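Local coordinates for uncharacterized protein (Methylibium petroleiphilum, PDB 3PL0) that probably acts as a dioxygenase of the 2OG-Fe family, built on a cupin-type double-stranded beta-helix, at residues M2-L8 / Q22-T28; R184-T188 / R200-E204. All blocks are in the same frame, centred on the assembly; numbering follows the deposited sequence.

Contact 1: M2-L8 / Q22-T28; sequences MHVDIEL and QGFCVLT
The amide of Gln22 lies against the backbone of His3 and bonds to it twice. His3 N donates to Gln22 OE1 at 2.8 Å, nearly straight at 167° and in the carbonyl plane, on a lone pair. Gln22 NE2 returns a bond to His3 O, also 2.8 Å, again on a lone pair. The second N-H of NE2 reaches Phe24 O, which it meets from above the carbonyl plane. Both amide hydrogens are thus used, and the rotation of the amide is fixed. NE2 also sits 3.4 Å above one face of the Phe24 ring, toward its rim. The selenomethionine Met2 crosses Phe24 at about a right angle. Its SE stands at the ring edge, 5.4 Å from the Phe24 centroid, a Met-aromatic contact. Its chain bends at chi3 (-55°), and CE comes to 4.0 Å from Phe24 CE1. Further on, Val26 CG1 packs against Ile6 CA at 4.0 Å. Thr28 CG2 is set among the carbonyl oxygens of Asp5, Ile6 and Leu8. A water joins His3 O, Asp5 N and Asp5 OD2 to Val26 N; Asp5 OD2 also forms a salt bridge with Arg18 of the intervening helix. The N-terminal segment has no strand structure. It runs beside strand 24-27, which pairs through its backbone with strand 209-213 of the large antiparallel sheet of the cupin fold.

Contact 2: R184-T188 / R200-E204; sequences RGGET and RFTLE
Arg200 and Glu187 meet in a salt bridge on the beta hairpin of strands 183-192 and 198-201, part of a three-stranded antiparallel sheet in this cupin fold. The Arg200 chain, extended from CG to NE, passes obliquely across the Glu187 side chain, and its CD lies 3.5 Å from Glu187 OE2. Arg200 NH1 donates to the syn lone pair of Glu187 OE2 at 2.8 Å, a bent bond. The planes of the two flat groups are 69° apart, and of the two carboxylate oxygens only OE2 takes a hydrogen bond from Arg200. The other oxygen, OE1, pairs with Arg189. Glu187 CG is anti to the backbone N (chi1 177°), which sends the chain out past Phe201 O to the arginine. An alanine in place of Glu187 removes the carboxylate, and the Arg200 guanidinium would probably be left without its mate and able to turn. Phe201 is next and forms the antiparallel hydrogen-bonded pair with Thr188. Thr188 N donates to Phe201 O at 2.8 Å, and Phe201 N donates to Thr188 O at 2.9 Å. Above the phenyl face, Thr188 CB makes a CH-pi contact, 4.1 Å from the Phe201 centroid and 24° off the normal. At Thr202 direct pairing gives way to water. Its OG1 binds one water held by Gly185 O and another held by Glu187 OE2. Leu203 brings CD1 to 3.8 Å from Thr188 OG1. Its backbone is also tied through water: one molecule accepts from Leu203 N, donates to Gly186 O at 2.7 Å and hydrogen-bonds to Thr188 OG1.

The two contacts touch through apolar side chains. Val4 CG1 of contact 1 packs on Phe201 CG of contact 2 at 3.8 Å, while Ile6 CD1 and Val26 CG2 also reach the Phe201 ring. Phe201 is therefore shared: its ring belongs to the hairpin and is also covered by the N-terminal segment. Both contacts are partly buried. Contact 1 sets an irregular segment beside an edge of the large sheet, and its direct polar bonds come from one glutamine amide. Contact 2 joins two strands of the three-stranded sheet, with a backbone bridge inside and an ion pair toward the surface. Water fills in for direct bonds in both.

Contact 1: M2-L8 / Q22-T28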
# COMPACT_ATOMS: atom_id res chain seq x y z
N MSE A 2 5.87 -20.46 2.70
CA MSE A 2 6.31 -19.14 3.15
C MSE A 2 5.52 -18.70 4.39
O MSE A 2 4.42 -19.21 4.67
CB MSE A 2 6.23 -18.15 1.99
CG MSE A 2 7.16 -18.54 0.85
SE MSE A 2 7.24 -17.26 -0.59
CE MSE A 2 5.39 -17.21 -0.96
N HIS A 3 6.11 -17.80 5.19
CA HIS A 3 5.50 -17.41 6.46
C HIS A 3 4.51 -16.27 6.28
O HIS A 3 4.88 -15.25 5.71
CB HIS A 3 6.58 -16.92 7.44
CG HIS A 3 7.51 -18.01 7.90
ND1 HIS A 3 7.22 -18.84 8.96
CD2 HIS A 3 8.71 -18.41 7.42
CE1 HIS A 3 8.21 -19.69 9.14
NE2 HIS A 3 9.13 -19.45 8.21
N VAL A 4 3.29 -16.45 6.79
CA VAL A 4 2.30 -15.42 6.80
C VAL A 4 2.08 -15.14 8.27
O VAL A 4 1.34 -15.88 8.94
CB VAL A 4 1.00 -15.92 6.16
CG1 VAL A 4 -0.09 -14.82 6.23
CG2 VAL A 4 1.25 -16.31 4.74
N ASP A 5 2.71 -14.08 8.79
CA ASP A 5 2.76 -13.84 10.24
C ASP A 5 1.57 -12.98 10.65
O ASP A 5 1.74 -11.88 11.19
CB ASP A 5 4.10 -13.20 10.63
CG ASP A 5 5.28 -14.12 10.32
OD1 ASP A 5 5.45 -15.08 11.08
OD2 ASP A 5 5.97 -13.93 9.26
N ILE A 6 0.37 -13.51 10.40
CA ILE A 6 -0.85 -12.70 10.48
C ILE A 6 -1.52 -12.85 11.84
O ILE A 6 -2.46 -12.14 12.14
CB ILE A 6 -1.80 -13.01 9.31
CG1 ILE A 6 -2.90 -11.94 9.19
CG2 ILE A 6 -2.37 -14.41 9.43
CD1 ILE A 6 -3.46 -11.84 7.77
N GLU A 7 -0.98 -13.74 12.67
CA GLU A 7 -1.50 -13.97 14.03
C GLU A 7 -0.55 -13.45 15.12
O GLU A 7 -0.99 -12.80 16.08
CB GLU A 7 -1.76 -15.48 14.24
CG GLU A 7 -2.59 -16.15 13.12
CD GLU A 7 -3.32 -17.41 13.56
OE1 GLU A 7 -2.65 -18.38 13.99
OE2 GLU A 7 -4.57 -17.44 13.47
N LEU A 8 0.75 -13.74 14.96
CA LEU A 8 1.72 -13.32 15.96
C LEU A 8 2.55 -12.09 15.49
O LEU A 8 2.88 -11.95 14.32
CB LEU A 8 2.63 -14.49 16.35
CG LEU A 8 1.91 -15.71 16.97
CD1 LEU A 8 2.90 -16.63 17.63
CD2 LEU A 8 0.85 -15.26 17.96
N GLN A 22 12.24 -14.25 2.20
CA GLN A 22 11.10 -14.54 1.35
C GLN A 22 10.50 -13.32 0.62
O GLN A 22 9.54 -13.46 -0.14
CB GLN A 22 9.99 -15.22 2.18
CG GLN A 22 9.41 -14.38 3.33
CD GLN A 22 8.32 -15.10 4.09
OE1 GLN A 22 8.34 -16.34 4.20
NE2 GLN A 22 7.36 -14.33 4.65
N GLY A 23 11.00 -12.13 0.92
CA GLY A 23 10.65 -10.95 0.18
C GLY A 23 9.36 -10.28 0.62
O GLY A 23 8.92 -9.31 -0.02
N PHE A 24 8.75 -10.77 1.70
CA PHE A 24 7.58 -10.07 2.27
C PHE A 24 7.44 -10.47 3.72
O PHE A 24 8.03 -11.45 4.18
CB PHE A 24 6.28 -10.38 1.53
CG PHE A 24 5.71 -11.76 1.83
CD1 PHE A 24 6.25 -12.89 1.23
CD2 PHE A 24 4.67 -11.92 2.72
CE1 PHE A 24 5.76 -14.14 1.52
CE2 PHE A 24 4.18 -13.21 3.02
CZ PHE A 24 4.72 -14.29 2.42
N CYS A 25 6.65 -9.71 4.45
CA CYS A 25 6.20 -10.14 5.74
C CYS A 25 4.93 -9.37 6.10
O CYS A 25 4.66 -8.29 5.55
CB CYS A 25 7.26 -9.94 6.80
SG CYS A 25 7.63 -8.23 7.17
N VAL A 26 4.18 -9.92 7.05
CA VAL A 26 2.99 -9.29 7.56
C VAL A 26 3.24 -8.81 8.98
O VAL A 26 3.70 -9.60 9.80
CB VAL A 26 1.85 -10.31 7.55
CG1 VAL A 26 0.53 -9.70 8.18
CG2 VAL A 26 1.62 -10.82 6.10
N LEU A 27 2.92 -7.55 9.28
CA LEU A 27 2.93 -7.03 10.65
C LEU A 27 1.48 -7.00 11.15
O LEU A 27 0.61 -6.36 10.53
CB LEU A 27 3.51 -5.61 10.71
CG LEU A 27 4.88 -5.38 10.08
CD1 LEU A 27 5.23 -3.92 10.23
CD2 LEU A 27 5.96 -6.27 10.77
N THR A 28 1.24 -7.66 12.28
CA THR A 28 -0.05 -7.54 12.95
C THR A 28 -0.18 -6.09 13.43
O THR A 28 0.85 -5.38 13.57
CB THR A 28 -0.15 -8.49 14.17
OG1 THR A 28 0.83 -8.13 15.16
CG2 THR A 28 0.07 -9.97 13.76
O HOH W 1 4.81 -12.77 7.25
O HOH W 2 3.42 -9.78 12.61

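Contact 2: R184-T188 / R200-E204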
# COMPACT_ATOMS: atom_id res chain seq x y z
N ARG A 184 -16.97 -9.96 0.94
CA ARG A 184 -15.94 -10.99 1.03
C ARG A 184 -15.07 -10.91 -0.24
O ARG A 184 -15.15 -9.95 -1.01
CB ARG A 184 -16.54 -12.37 1.25
CG ARG A 184 -17.37 -12.85 0.11
CD ARG A 184 -18.03 -14.23 0.45
NE ARG A 184 -19.30 -14.28 -0.25
CZ ARG A 184 -19.44 -14.54 -1.55
NH1 ARG A 184 -18.39 -14.84 -2.32
NH2 ARG A 184 -20.67 -14.53 -2.08
N GLY A 185 -14.19 -11.89 -0.45
CA GLY A 185 -13.16 -11.71 -1.45
C GLY A 185 -12.10 -10.75 -0.92
O GLY A 185 -11.93 -10.61 0.29
N GLY A 186 -11.39 -10.06 -1.80
CA GLY A 186 -10.29 -9.21 -1.40
C GLY A 186 -9.20 -9.97 -0.66
O GLY A 186 -8.66 -9.51 0.31
N GLU A 187 -8.93 -11.18 -1.12
CA GLU A 187 -7.87 -11.98 -0.57
C GLU A 187 -6.59 -11.54 -1.22
O GLU A 187 -6.55 -11.37 -2.43
CB GLU A 187 -8.13 -13.43 -0.95
CG GLU A 187 -7.10 -14.38 -0.52
CD GLU A 187 -7.47 -15.79 -0.93
OE1 GLU A 187 -7.39 -16.12 -2.15
OE2 GLU A 187 -7.85 -16.55 0.00
N THR A 188 -5.53 -11.37 -0.45
CA THR A 188 -4.21 -11.01 -0.99
C THR A 188 -3.50 -12.28 -1.41
O THR A 188 -3.58 -13.30 -0.72
CB THR A 188 -3.33 -10.35 0.09
OG1 THR A 188 -4.04 -9.24 0.64
CG2 THR A 188 -1.96 -9.88 -0.48
N ARG A 200 -1.72 -17.13 -0.05
CA ARG A 200 -2.97 -16.40 -0.01
C ARG A 200 -3.41 -16.16 1.42
O ARG A 200 -3.26 -17.00 2.28
CB ARG A 200 -4.11 -17.12 -0.72
CG ARG A 200 -4.60 -18.43 -0.08
CD ARG A 200 -5.62 -19.04 -0.99
NE ARG A 200 -6.16 -20.26 -0.42
CZ ARG A 200 -7.38 -20.38 0.09
NH1 ARG A 200 -8.23 -19.36 0.07
NH2 ARG A 200 -7.76 -21.56 0.60
N PHE A 201 -3.90 -14.95 1.68
CA PHE A 201 -4.40 -14.65 3.00
C PHE A 201 -5.30 -13.42 2.88
O PHE A 201 -5.15 -12.63 1.97
CB PHE A 201 -3.25 -14.38 3.98
CG PHE A 201 -2.27 -13.37 3.50
CD1 PHE A 201 -1.18 -13.74 2.74
CD2 PHE A 201 -2.43 -12.03 3.80
CE1 PHE A 201 -0.30 -12.79 2.28
CE2 PHE A 201 -1.56 -11.08 3.37
CZ PHE A 201 -0.50 -11.44 2.58
N THR A 202 -6.25 -13.26 3.79
CA THR A 202 -7.17 -12.14 3.75
C THR A 202 -6.87 -11.22 4.89
O THR A 202 -6.93 -11.63 6.05
CB THR A 202 -8.61 -12.61 3.82
OG1 THR A 202 -8.88 -13.48 2.72
CG2 THR A 202 -9.56 -11.43 3.77
N LEU A 203 -6.55 -9.97 4.57
CA LEU A 203 -6.37 -8.95 5.59
C LEU A 203 -7.74 -8.57 6.15
O LEU A 203 -8.64 -8.23 5.40
CB LEU A 203 -5.65 -7.72 5.00
CG LEU A 203 -4.23 -7.98 4.46
CD1 LEU A 203 -3.76 -6.83 3.56
CD2 LEU A 203 -3.24 -8.26 5.53
N GLU A 204 -7.86 -8.64 7.47
CA GLU A 204 -9.12 -8.41 8.16
C GLU A 204 -9.05 -7.45 9.34
O GLU A 204 -10.07 -6.85 9.67
CB GLU A 204 -9.69 -9.75 8.66
CG GLU A 204 -10.01 -10.72 7.52
CD GLU A 204 -10.66 -12.04 7.99
OE1 GLU A 204 -10.30 -12.54 9.07
OE2 GLU A 204 -11.50 -12.59 7.22
O HOH W 3 -11.32 -13.39 1.55
O HOH W 4 -9.22 -7.87 2.83
O HOH W 5 -6.53 -9.05 1.89
O HOH W 6 -7.85 -15.99 2.59